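PDB 2OO2: DUF357 domain-containing protein from Archaeoglobus fulgidus DSM 4304, which is of unknown function but folds as a small three-helix bundle, closed at one end by a two-stranded antiparallel sheet, and pairs with a second copy of itself. Local coordinates for residues Glu16-Arg21 / Trp60-Leu65; Gly30-Ile35 / Gly72-Thr77; Ser40-Phe45 / Glu56-Ala61. All coordinates share one frame; numbering follows the deposited sequence.

Contact 1 of 3, residues Glu16-Arg21 / Trp60-Leu65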
loop_
_atom_site.group_PDB
_atom_site.type_symbol
_atom_site.label_atom_id
_atom_site.label_comp_id
_atom_site.label_asym_id
_atom_site.label_seq_id
_atom_site.Cartn_x
_atom_site.Cartn_y
_atom_site.Cartn_z
ATOM N N GLU A 16 -10.461 -10.643 2.450
ATOM C CA GLU A 16 -10.809 -12.043 2.262
ATOM C C GLU A 16 -9.866 -12.720 1.211
ATOM O O GLU A 16 -9.524 -13.871 1.369
ATOM C CB GLU A 16 -12.227 -12.170 1.835
ATOM C CG GLU A 16 -13.168 -11.572 2.853
ATOM C CD GLU A 16 -14.625 -11.482 2.308
ATOM O OE1 GLU A 16 -14.870 -11.669 1.074
ATOM O OE2 GLU A 16 -15.514 -11.217 3.151
ATOM N N ARG A 17 -9.419 -11.985 0.211
ATOM C CA ARG A 17 -8.558 -12.545 -0.827
ATOM C C ARG A 17 -7.196 -12.858 -0.186
ATOM O O ARG A 17 -6.669 -13.952 -0.412
ATOM C CB ARG A 17 -8.423 -11.585 -2.026
ATOM C CG ARG A 17 -9.696 -11.581 -2.970
ATOM C CD ARG A 17 -9.636 -10.419 -3.891
ATOM N NE ARG A 17 -10.836 -10.369 -4.750
ATOM C CZ ARG A 17 -10.989 -9.451 -5.705
ATOM N NH1 ARG A 17 -10.054 -8.526 -5.908
ATOM N NH2 ARG A 17 -12.090 -9.437 -6.431
ATOM N N ILE A 18 -6.652 -11.947 0.627
ATOM C CA ILE A 18 -5.247 -12.130 1.111
ATOM C C ILE A 18 -5.148 -13.210 2.200
ATOM O O ILE A 18 -4.133 -13.942 2.337
ATOM C CB ILE A 18 -4.639 -10.768 1.540
ATOM C CG1 ILE A 18 -3.116 -10.862 1.515
ATOM C CG2 ILE A 18 -5.202 -10.224 2.910
ATOM C CD1 ILE A 18 -2.400 -9.480 1.770
ATOM N N GLU A 19 -6.217 -13.333 2.984
ATOM C CA GLU A 19 -6.317 -14.378 4.032
ATOM C C GLU A 19 -6.193 -15.751 3.380
ATOM O O GLU A 19 -5.594 -16.659 3.934
ATOM C CB GLU A 19 -7.635 -14.189 4.852
ATOM C CG GLU A 19 -7.474 -13.081 5.868
ATOM C CD GLU A 19 -8.793 -12.680 6.587
ATOM O OE1 GLU A 19 -9.869 -13.043 6.079
ATOM O OE2 GLU A 19 -8.712 -12.053 7.666
ATOM N N GLU A 20 -6.703 -15.892 2.174
ATOM C CA GLU A 20 -6.448 -17.117 1.371
ATOM C C GLU A 20 -5.064 -17.097 0.722
ATOM O O GLU A 20 -4.384 -18.109 0.699
ATOM C CB GLU A 20 -7.497 -17.322 0.291
ATOM C CG GLU A 20 -8.842 -17.640 0.848
ATOM C CD GLU A 20 -8.821 -18.848 1.795
ATOM O OE1 GLU A 20 -8.141 -19.892 1.501
ATOM O OE2 GLU A 20 -9.491 -18.737 2.846
ATOM N N ARG A 21 -4.669 -15.956 0.185
ATOM C CA ARG A 21 -3.488 -15.862 -0.646
ATOM C C ARG A 21 -2.235 -16.178 0.171
ATOM O O ARG A 21 -1.288 -16.826 -0.345
ATOM C CB ARG A 21 -3.381 -14.457 -1.236
ATOM C CG ARG A 21 -2.358 -14.279 -2.359
ATOM C CD ARG A 21 -2.796 -15.014 -3.627
ATOM N NE ARG A 21 -1.976 -14.611 -4.730
ATOM C CZ ARG A 21 -1.003 -15.388 -5.217
ATOM N NH1 ARG A 21 -0.276 -14.952 -6.239
ATOM N NH2 ARG A 21 -0.820 -16.609 -4.735
ATOM N N TRP A 60 -1.019 -2.177 2.420
ATOM C CA TRP A 60 0.410 -2.545 2.840
ATOM C C TRP A 60 0.572 -4.040 2.827
ATOM O O TRP A 60 1.702 -4.535 2.388
ATOM C CB TRP A 60 0.779 -1.982 4.233
ATOM C CG TRP A 60 1.289 -0.551 4.149
ATOM C CD1 TRP A 60 0.551 0.613 4.354
ATOM C CD2 TRP A 60 2.582 -0.122 3.756
ATOM N NE1 TRP A 60 1.308 1.716 4.243
ATOM C CE2 TRP A 60 2.590 1.301 3.827
ATOM C CE3 TRP A 60 3.758 -0.811 3.345
ATOM C CZ2 TRP A 60 3.668 2.067 3.468
ATOM C CZ3 TRP A 60 4.867 -0.044 3.051
ATOM C CH2 TRP A 60 4.844 1.374 3.101
ATOM N N ALA A 61 -0.386 -4.792 3.398
ATOM C CA ALA A 61 -0.238 -6.297 3.364
ATOM C C ALA A 61 -0.033 -6.842 1.928
ATOM O O ALA A 61 0.972 -7.623 1.645
ATOM C CB ALA A 61 -1.395 -7.015 4.088
ATOM N N TRP A 62 -0.876 -6.380 1.003
ATOM C CA TRP A 62 -0.725 -6.754 -0.400
ATOM C C TRP A 62 0.598 -6.320 -1.066
ATOM O O TRP A 62 1.165 -7.093 -1.887
ATOM C CB TRP A 62 -1.935 -6.260 -1.193
ATOM C CG TRP A 62 -3.040 -7.247 -1.149
ATOM C CD1 TRP A 62 -4.275 -7.114 -0.469
ATOM C CD2 TRP A 62 -3.103 -8.515 -1.825
ATOM N NE1 TRP A 62 -5.018 -8.220 -0.686
ATOM C CE2 TRP A 62 -4.362 -9.088 -1.530
ATOM C CE3 TRP A 62 -2.207 -9.228 -2.668
ATOM C CZ2 TRP A 62 -4.749 -10.349 -2.014
ATOM C CZ3 TRP A 62 -2.602 -10.449 -3.151
ATOM C CH2 TRP A 62 -3.842 -11.015 -2.812
ATOM N N ALA A 63 1.115 -5.129 -0.707
ATOM C CA ALA A 63 2.333 -4.630 -1.326
ATOM C C ALA A 63 3.510 -5.512 -0.870
ATOM O O ALA A 63 4.362 -5.808 -1.694
ATOM C CB ALA A 63 2.640 -3.180 -0.978
ATOM N N TRP A 64 3.586 -5.872 0.407
ATOM C CA TRP A 64 4.718 -6.728 0.929
ATOM C C TRP A 64 4.654 -8.068 0.210
ATOM O O TRP A 64 5.733 -8.655 -0.147
ATOM C CB TRP A 64 4.649 -6.961 2.443
ATOM C CG TRP A 64 5.243 -5.796 3.220
ATOM C CD1 TRP A 64 4.555 -4.734 3.748
ATOM C CD2 TRP A 64 6.626 -5.547 3.453
ATOM N NE1 TRP A 64 5.446 -3.837 4.328
ATOM C CE2 TRP A 64 6.725 -4.319 4.152
ATOM C CE3 TRP A 64 7.808 -6.256 3.142
ATOM C CZ2 TRP A 64 7.964 -3.776 4.545
ATOM C CZ3 TRP A 64 9.040 -5.722 3.565
ATOM C CH2 TRP A 64 9.108 -4.504 4.235
ATOM N N LEU A 65 3.426 -8.575 0.047
ATOM C CA LEU A 65 3.156 -9.818 -0.679
ATOM C C LEU A 65 3.520 -9.731 -2.165
ATOM O O LEU A 65 4.418 -10.518 -2.631
ATOM C CB LEU A 65 1.700 -10.305 -0.455
ATOM C CG LEU A 65 1.403 -11.739 -0.886
ATOM C CD1 LEU A 65 0.072 -12.157 -0.264
ATOM C CD2 LEU A 65 1.366 -11.902 -2.386
#
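Ile18 packs against the indole of Trp62, and the two side chains slide past each other in opposite directions, each reaching back toward the other's helix. CG1 of Ile18 stands anti to the backbone N (chi1 -159°), and the chain continues extended to CD1, which lies over the five-membered ring. That methyl is 3.6 Å from the ring centroid and almost on the ring normal, a CH-pi contact over one face. Nearer the root of the side chain, Ile18 CB comes to 3.4 Å from Trp62 NE1, with CG1 nearest CE2. The indole N-H itself is spent on the backbone carbonyl of Trp14, which helps to set how the ring is turned, and Trp60 of the second subunit packs on Trp62. Arg17 CB meets the rim at Trp62 CZ2, near the ring plane, at 3.9 Å. Arg21 crosses the indole at about a right angle and sets its CG 3.6 Å from Trp62 CH2; the guanidinium plane is turned 52° from the ring, with NH1 salt-bridged to Glu76 and NH2 to Glu24. The Ile18 methyl CD1 also packs 3.5 Å from Ala61 CB, while Leu65 CD1 comes within 3.9 Å of Ile18 CG1 and touches Arg21 CG. Segments 16-21 and 60-65 run in roughly the same direction, 36° apart with axes 10.9 Å from each other. Helix 29-47 is the third member of the bundle, touching Ile18 through Ile39 and Ala61 through Tyr38, and strand 74-76 is reached through the Arg21-Glu76 salt bridge.

Contact 2 of 3, residues Gly30-Ile35 / Gly72-Thr77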
loop_
_atom_site.group_PDB
_atom_site.type_symbol
_atom_site.label_atom_id
_atom_site.label_comp_id
_atom_site.label_asym_id
_atom_site.label_seq_id
_atom_site.Cartn_x
_atom_site.Cartn_y
_atom_site.Cartn_z
ATOM N N GLY A 30 10.679 -12.346 7.445
ATOM C CA GLY A 30 10.378 -10.938 7.704
ATOM C C GLY A 30 9.234 -10.418 6.832
ATOM O O GLY A 30 8.300 -9.751 7.347
ATOM N N PHE A 31 9.325 -10.690 5.524
ATOM C CA PHE A 31 8.244 -10.439 4.556
ATOM C C PHE A 31 6.971 -11.086 5.023
ATOM O O PHE A 31 5.939 -10.416 5.138
ATOM C CB PHE A 31 8.599 -10.946 3.171
ATOM C CG PHE A 31 9.337 -9.944 2.345
ATOM C CD1 PHE A 31 8.678 -9.230 1.356
ATOM C CD2 PHE A 31 10.713 -9.728 2.548
ATOM C CE1 PHE A 31 9.325 -8.302 0.588
ATOM C CE2 PHE A 31 11.400 -8.780 1.773
ATOM C CZ PHE A 31 10.684 -8.064 0.773
ATOM N N MET A 32 7.060 -12.375 5.357
ATOM C CA MET A 32 5.879 -13.110 5.850
ATOM C C MET A 32 5.353 -12.533 7.164
ATOM O O MET A 32 4.121 -12.456 7.341
ATOM C CB MET A 32 6.108 -14.612 5.990
ATOM C CG MET A 32 6.300 -15.356 4.651
ATOM S SD MET A 32 4.879 -15.381 3.519
ATOM C CE MET A 32 3.885 -16.644 4.218
ATOM N N ARG A 33 6.243 -12.089 8.053
ATOM C CA ARG A 33 5.767 -11.527 9.330
ATOM C C ARG A 33 5.064 -10.174 9.121
ATOM O O ARG A 33 3.995 -9.932 9.748
ATOM C CB ARG A 33 6.876 -11.404 10.403
ATOM C CG ARG A 33 7.610 -12.766 10.792
ATOM C CD ARG A 33 6.791 -13.805 11.589
ATOM N NE ARG A 33 7.446 -15.140 11.585
ATOM C CZ ARG A 33 7.080 -16.188 10.835
ATOM N NH1 ARG A 33 6.045 -16.118 9.989
ATOM N NH2 ARG A 33 7.758 -17.327 10.927
ATOM N N ASN A 34 5.627 -9.328 8.235
ATOM C CA ASN A 34 4.994 -8.057 7.830
ATOM C C ASN A 34 3.593 -8.242 7.278
ATOM O O ASN A 34 2.574 -7.501 7.694
ATOM C CB ASN A 34 5.904 -7.310 6.836
ATOM C CG ASN A 34 7.177 -6.764 7.505
ATOM O OD1 ASN A 34 7.331 -6.858 8.709
ATOM N ND2 ASN A 34 8.087 -6.236 6.722
ATOM N N ILE A 35 3.483 -9.187 6.360
ATOM C CA ILE A 35 2.178 -9.593 5.782
ATOM C C ILE A 35 1.067 -9.889 6.858
ATOM O O ILE A 35 -0.032 -9.224 6.882
ATOM C CB ILE A 35 2.267 -10.688 4.643
ATOM C CG1 ILE A 35 3.180 -10.194 3.500
ATOM C CG2 ILE A 35 0.841 -10.971 4.063
ATOM C CD1 ILE A 35 3.638 -11.320 2.503
ATOM N N GLY A 72 11.492 -11.956 -5.766
ATOM C CA GLY A 72 11.754 -13.333 -5.375
ATOM C C GLY A 72 12.191 -13.542 -3.938
ATOM O O GLY A 72 13.054 -14.376 -3.672
ATOM N N LYS A 73 11.635 -12.764 -3.007
ATOM C CA LYS A 73 11.734 -13.056 -1.569
ATOM C C LYS A 73 10.630 -14.013 -1.104
ATOM O O LYS A 73 10.729 -14.612 -0.012
ATOM C CB LYS A 73 11.681 -11.761 -0.750
ATOM C CG LYS A 73 12.886 -10.846 -0.897
ATOM C CD LYS A 73 14.078 -11.343 -0.061
ATOM C CE LYS A 73 15.158 -10.267 0.084
ATOM N NZ LYS A 73 15.857 -10.467 1.385
ATOM N N LEU A 74 9.584 -14.135 -1.940
ATOM C CA LEU A 74 8.438 -14.997 -1.721
ATOM C C LEU A 74 8.197 -15.772 -2.989
ATOM O O LEU A 74 8.476 -15.273 -4.058
ATOM C CB LEU A 74 7.153 -14.167 -1.426
ATOM C CG LEU A 74 7.172 -13.307 -0.188
ATOM C CD1 LEU A 74 5.819 -12.559 0.010
ATOM C CD2 LEU A 74 7.487 -14.194 1.001
ATOM N N HIS A 75 7.607 -16.960 -2.838
ATOM C CA HIS A 75 7.369 -17.880 -3.944
ATOM C C HIS A 75 6.031 -18.543 -3.745
ATOM O O HIS A 75 5.663 -18.826 -2.608
ATOM C CB HIS A 75 8.467 -18.968 -3.931
ATOM C CG HIS A 75 9.834 -18.406 -3.686
ATOM N ND1 HIS A 75 10.539 -17.718 -4.658
ATOM C CD2 HIS A 75 10.586 -18.342 -2.559
ATOM C CE1 HIS A 75 11.684 -17.291 -4.150
ATOM N NE2 HIS A 75 11.738 -17.653 -2.878
ATOM N N GLU A 76 5.340 -18.853 -4.838
ATOM C CA GLU A 76 4.108 -19.632 -4.764
ATOM C C GLU A 76 4.461 -21.081 -4.465
ATOM O O GLU A 76 5.423 -21.574 -5.026
ATOM C CB GLU A 76 3.279 -19.461 -6.049
ATOM C CG GLU A 76 2.029 -18.559 -5.834
ATOM C CD GLU A 76 1.839 -17.503 -6.924
ATOM O OE1 GLU A 76 1.573 -17.853 -8.093
ATOM O OE2 GLU A 76 1.933 -16.296 -6.610
ATOM N N THR A 77 3.726 -21.736 -3.553
ATOM C CA THR A 77 4.073 -23.097 -3.069
ATOM C C THR A 77 4.074 -24.229 -4.119
ATOM O O THR A 77 3.348 -24.189 -5.120
ATOM C CB THR A 77 3.221 -23.534 -1.859
ATOM O OG1 THR A 77 3.423 -22.619 -0.776
ATOM C CG2 THR A 77 3.649 -24.932 -1.393
#
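Phe31 and Lys73 have the nearest CA atoms across the two segments, 7.5 Å apart, where helix 30-35 faces the short strand 74-76 at 79° between their directions. Gly72, with positive phi (61°), ends helix 51-70 in a Schellman motif and turns the chain so that Lys73 and Leu74 both point their CB atoms at helix 29-47. Lys73 crosses the Phe31 side chain at about a right angle: its CB sits over the centre of one ring face, 4.0 Å from the centroid in a CH-pi contact, and its CG moves out to 3.7 Å from CE2. The aliphatic part of the lysine therefore does the touching, while its amino end leads away. Strand 74-76 pairs with strand 25-27, far off in the sequence, and this two-stranded antiparallel sheet closes one end of the three-helix bundle; Leu74 points from it into the apolar packing against helix 29-47. The two methyls of the leucine have different partners. CG is anti to the carbonyl carbon (chi1 -62°), and beyond it CD1 meets Ile35 CD1 tip to tip at 3.5 Å, whereas CD2 lies 3.8 Å from Met32 SD and 4.1 Å from Phe31 CB. Met32 also touches Ile25 of the partner strand. Trp64 meets the Phe31 ring edge-to-face, and Val71 of the second subunit packs on the same phenylalanine.

Contact 3 of 3, residues Ser40-Phe45 / Glu56-Ala61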
loop_
_atom_site.group_PDB
_atom_site.type_symbol
_atom_site.label_atom_id
_atom_site.label_comp_id
_atom_site.label_asym_id
_atom_site.label_seq_id
_atom_site.Cartn_x
_atom_site.Cartn_y
_atom_site.Cartn_z
ATOM N N SER A 40 -3.425 -8.786 10.359
ATOM C CA SER A 40 -3.985 -8.654 11.748
ATOM C C SER A 40 -4.528 -7.230 12.007
ATOM O O SER A 40 -5.716 -7.033 12.487
ATOM C CB SER A 40 -2.952 -8.987 12.824
ATOM O OG SER A 40 -3.553 -8.972 14.121
ATOM N N ASP A 41 -3.680 -6.227 11.715
ATOM C CA ASP A 41 -4.021 -4.817 11.905
ATOM C C ASP A 41 -5.224 -4.446 11.033
ATOM O O ASP A 41 -6.255 -3.814 11.570
ATOM C CB ASP A 41 -2.800 -3.955 11.524
ATOM C CG ASP A 41 -1.849 -3.703 12.681
ATOM O OD1 ASP A 41 -1.899 -4.338 13.757
ATOM O OD2 ASP A 41 -1.068 -2.748 12.484
ATOM N N SER A 42 -5.212 -4.781 9.718
ATOM C CA SER A 42 -6.474 -4.438 8.909
ATOM C C SER A 42 -7.754 -4.990 9.539
ATOM O O SER A 42 -8.848 -4.229 9.646
ATOM C CB SER A 42 -6.254 -4.986 7.496
ATOM O OG SER A 42 -7.374 -4.854 6.642
ATOM N N ARG A 43 -7.704 -6.292 9.910
ATOM C CA ARG A 43 -8.839 -7.024 10.608
ATOM C C ARG A 43 -9.296 -6.244 11.827
ATOM O O ARG A 43 -10.528 -5.967 11.984
ATOM C CB ARG A 43 -8.428 -8.476 11.003
ATOM C CG ARG A 43 -8.587 -9.442 9.819
ATOM C CD ARG A 43 -8.829 -10.927 10.240
ATOM N NE ARG A 43 -7.691 -11.397 11.043
ATOM C CZ ARG A 43 -6.780 -12.302 10.671
ATOM N NH1 ARG A 43 -6.856 -12.938 9.488
ATOM N NH2 ARG A 43 -5.775 -12.573 11.511
ATOM N N TYR A 44 -8.321 -5.834 12.645
ATOM C CA TYR A 44 -8.608 -5.120 13.915
ATOM C C TYR A 44 -9.267 -3.770 13.688
ATOM O O TYR A 44 -10.336 -3.492 14.311
ATOM C CB TYR A 44 -7.354 -4.904 14.729
ATOM C CG TYR A 44 -7.546 -4.031 15.974
ATOM C CD1 TYR A 44 -8.389 -4.454 17.078
ATOM C CD2 TYR A 44 -6.918 -2.810 16.067
ATOM C CE1 TYR A 44 -8.506 -3.634 18.235
ATOM C CE2 TYR A 44 -7.044 -1.975 17.217
ATOM C CZ TYR A 44 -7.910 -2.409 18.255
ATOM O OH TYR A 44 -7.955 -1.619 19.333
ATOM N N PHE A 45 -8.658 -2.926 12.845
ATOM C CA PHE A 45 -9.311 -1.665 12.478
ATOM C C PHE A 45 -10.639 -1.813 11.757
ATOM O O PHE A 45 -11.570 -0.965 11.981
ATOM C CB PHE A 45 -8.349 -0.750 11.681
ATOM C CG PHE A 45 -7.079 -0.374 12.461
ATOM C CD1 PHE A 45 -7.157 0.295 13.681
ATOM C CD2 PHE A 45 -5.810 -0.727 11.973
ATOM C CE1 PHE A 45 -6.052 0.613 14.444
ATOM C CE2 PHE A 45 -4.664 -0.391 12.744
ATOM C CZ PHE A 45 -4.763 0.265 13.953
ATOM N N GLU A 56 -5.832 1.070 4.634
ATOM C CA GLU A 56 -4.416 1.371 4.552
ATOM C C GLU A 56 -3.642 0.081 4.877
ATOM O O GLU A 56 -2.625 -0.279 4.152
ATOM C CB GLU A 56 -4.105 2.431 5.582
ATOM C CG GLU A 56 -2.684 3.023 5.446
ATOM C CD GLU A 56 -2.297 3.989 6.555
ATOM O OE1 GLU A 56 -2.716 3.879 7.708
ATOM O OE2 GLU A 56 -1.535 4.882 6.260
ATOM N N CYS A 57 -4.028 -0.632 5.934
ATOM C CA CYS A 57 -3.223 -1.909 6.315
ATOM C C CYS A 57 -3.384 -3.017 5.286
ATOM O O CYS A 57 -2.291 -3.749 4.951
ATOM C CB CYS A 57 -3.518 -2.376 7.777
ATOM S SG CYS A 57 -3.053 -1.246 9.019
ATOM N N VAL A 58 -4.558 -3.236 4.666
ATOM C CA VAL A 58 -4.771 -4.261 3.628
ATOM C C VAL A 58 -3.865 -4.012 2.370
ATOM O O VAL A 58 -3.177 -4.982 1.847
ATOM C CB VAL A 58 -6.263 -4.591 3.307
ATOM C CG1 VAL A 58 -6.824 -3.664 2.257
ATOM C CG2 VAL A 58 -6.338 -6.085 2.799
ATOM N N VAL A 59 -3.686 -2.727 2.020
ATOM C CA VAL A 59 -2.899 -2.340 0.838
ATOM C C VAL A 59 -1.460 -2.636 1.239
ATOM O O VAL A 59 -0.758 -3.261 0.397
ATOM C CB VAL A 59 -2.980 -0.916 0.540
ATOM C CG1 VAL A 59 -2.209 -0.559 -0.639
ATOM C CG2 VAL A 59 -4.505 -0.615 0.109
ATOM N N TRP A 60 -1.019 -2.177 2.420
ATOM C CA TRP A 60 0.410 -2.545 2.840
ATOM C C TRP A 60 0.572 -4.040 2.827
ATOM O O TRP A 60 1.702 -4.535 2.388
ATOM C CB TRP A 60 0.779 -1.982 4.233
ATOM C CG TRP A 60 1.289 -0.551 4.149
ATOM C CD1 TRP A 60 0.551 0.613 4.354
ATOM C CD2 TRP A 60 2.582 -0.122 3.756
ATOM N NE1 TRP A 60 1.308 1.716 4.243
ATOM C CE2 TRP A 60 2.590 1.301 3.827
ATOM C CE3 TRP A 60 3.758 -0.811 3.345
ATOM C CZ2 TRP A 60 3.668 2.067 3.468
ATOM C CZ3 TRP A 60 4.867 -0.044 3.051
ATOM C CH2 TRP A 60 4.844 1.374 3.101
ATOM N N ALA A 61 -0.386 -4.792 3.398
ATOM C CA ALA A 61 -0.238 -6.297 3.364
ATOM C C ALA A 61 -0.033 -6.842 1.928
ATOM O O ALA A 61 0.972 -7.623 1.645
ATOM C CB ALA A 61 -1.395 -7.015 4.088
#
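Ser42 and Cys57 pack where the antiparallel helices 29-47 and 51-70 meet near the turn of their helical hairpin. Their CA atoms are just 4.9 Å apart. Two small residues facing each other permit this: Cys57 CB rests 3.5 Å from the backbone N of Ser42, against the main chain, with Ser42 CB close by. Ser42 OG is anti to its own backbone N (chi1 175°), a position that carries the hydroxyl across to Val58, where it lies 3.5 Å from CB. This buried hydroxyl is hydrogen-bonded to the carbonyl oxygen of Ala54, one turn before Val58 on the facing helix, so its polar need is met inside the apolar interface. The local axes approach to 8.1 Å and run 162° apart, and the third helix of the bundle, 3-21, covers Ser42 with Thr11 and Leu15. On the other flank the thiol takes over. With SG anti to the carbonyl carbon of Cys57, the sulfur is wedged between Asp41 and Phe45, residues one turn apart: it lies 3.7 Å from Asp41 CB and 4.1 Å from Phe45 CD2. It meets the phenylalanine at the ring edge, 5.2 Å from the centroid and 78° off the normal, an edge-on sulfur-aromatic contact. One face of that ring is packed by its neighbour Tyr44, through CD2. Tyr38 of helix 29-47 also touches Cys57.

How the contacts relate
Contacts 1 and 3 lie 9 Å apart, centre to centre, and share Trp60 and Ala61, so helix 51-70 packs on helix 3-21 and helix 29-47 over adjoining turns. Contact 2 is 10 Å from contact 1 and 16 Å from contact 3, at the end of the bundle capped by the strands. Along the chain, contact 3 nests inside the loop closed by contact 2, while contacts 1 and 2 interleave. Salt bridges tie them together: Arg21 to Glu76 between contacts 1 and 2, Glu19 to Arg43 between contacts 1 and 3. All three contacts belong to one compact domain, and helix 51-70 contributes both to its core and to the packing between the two subunits.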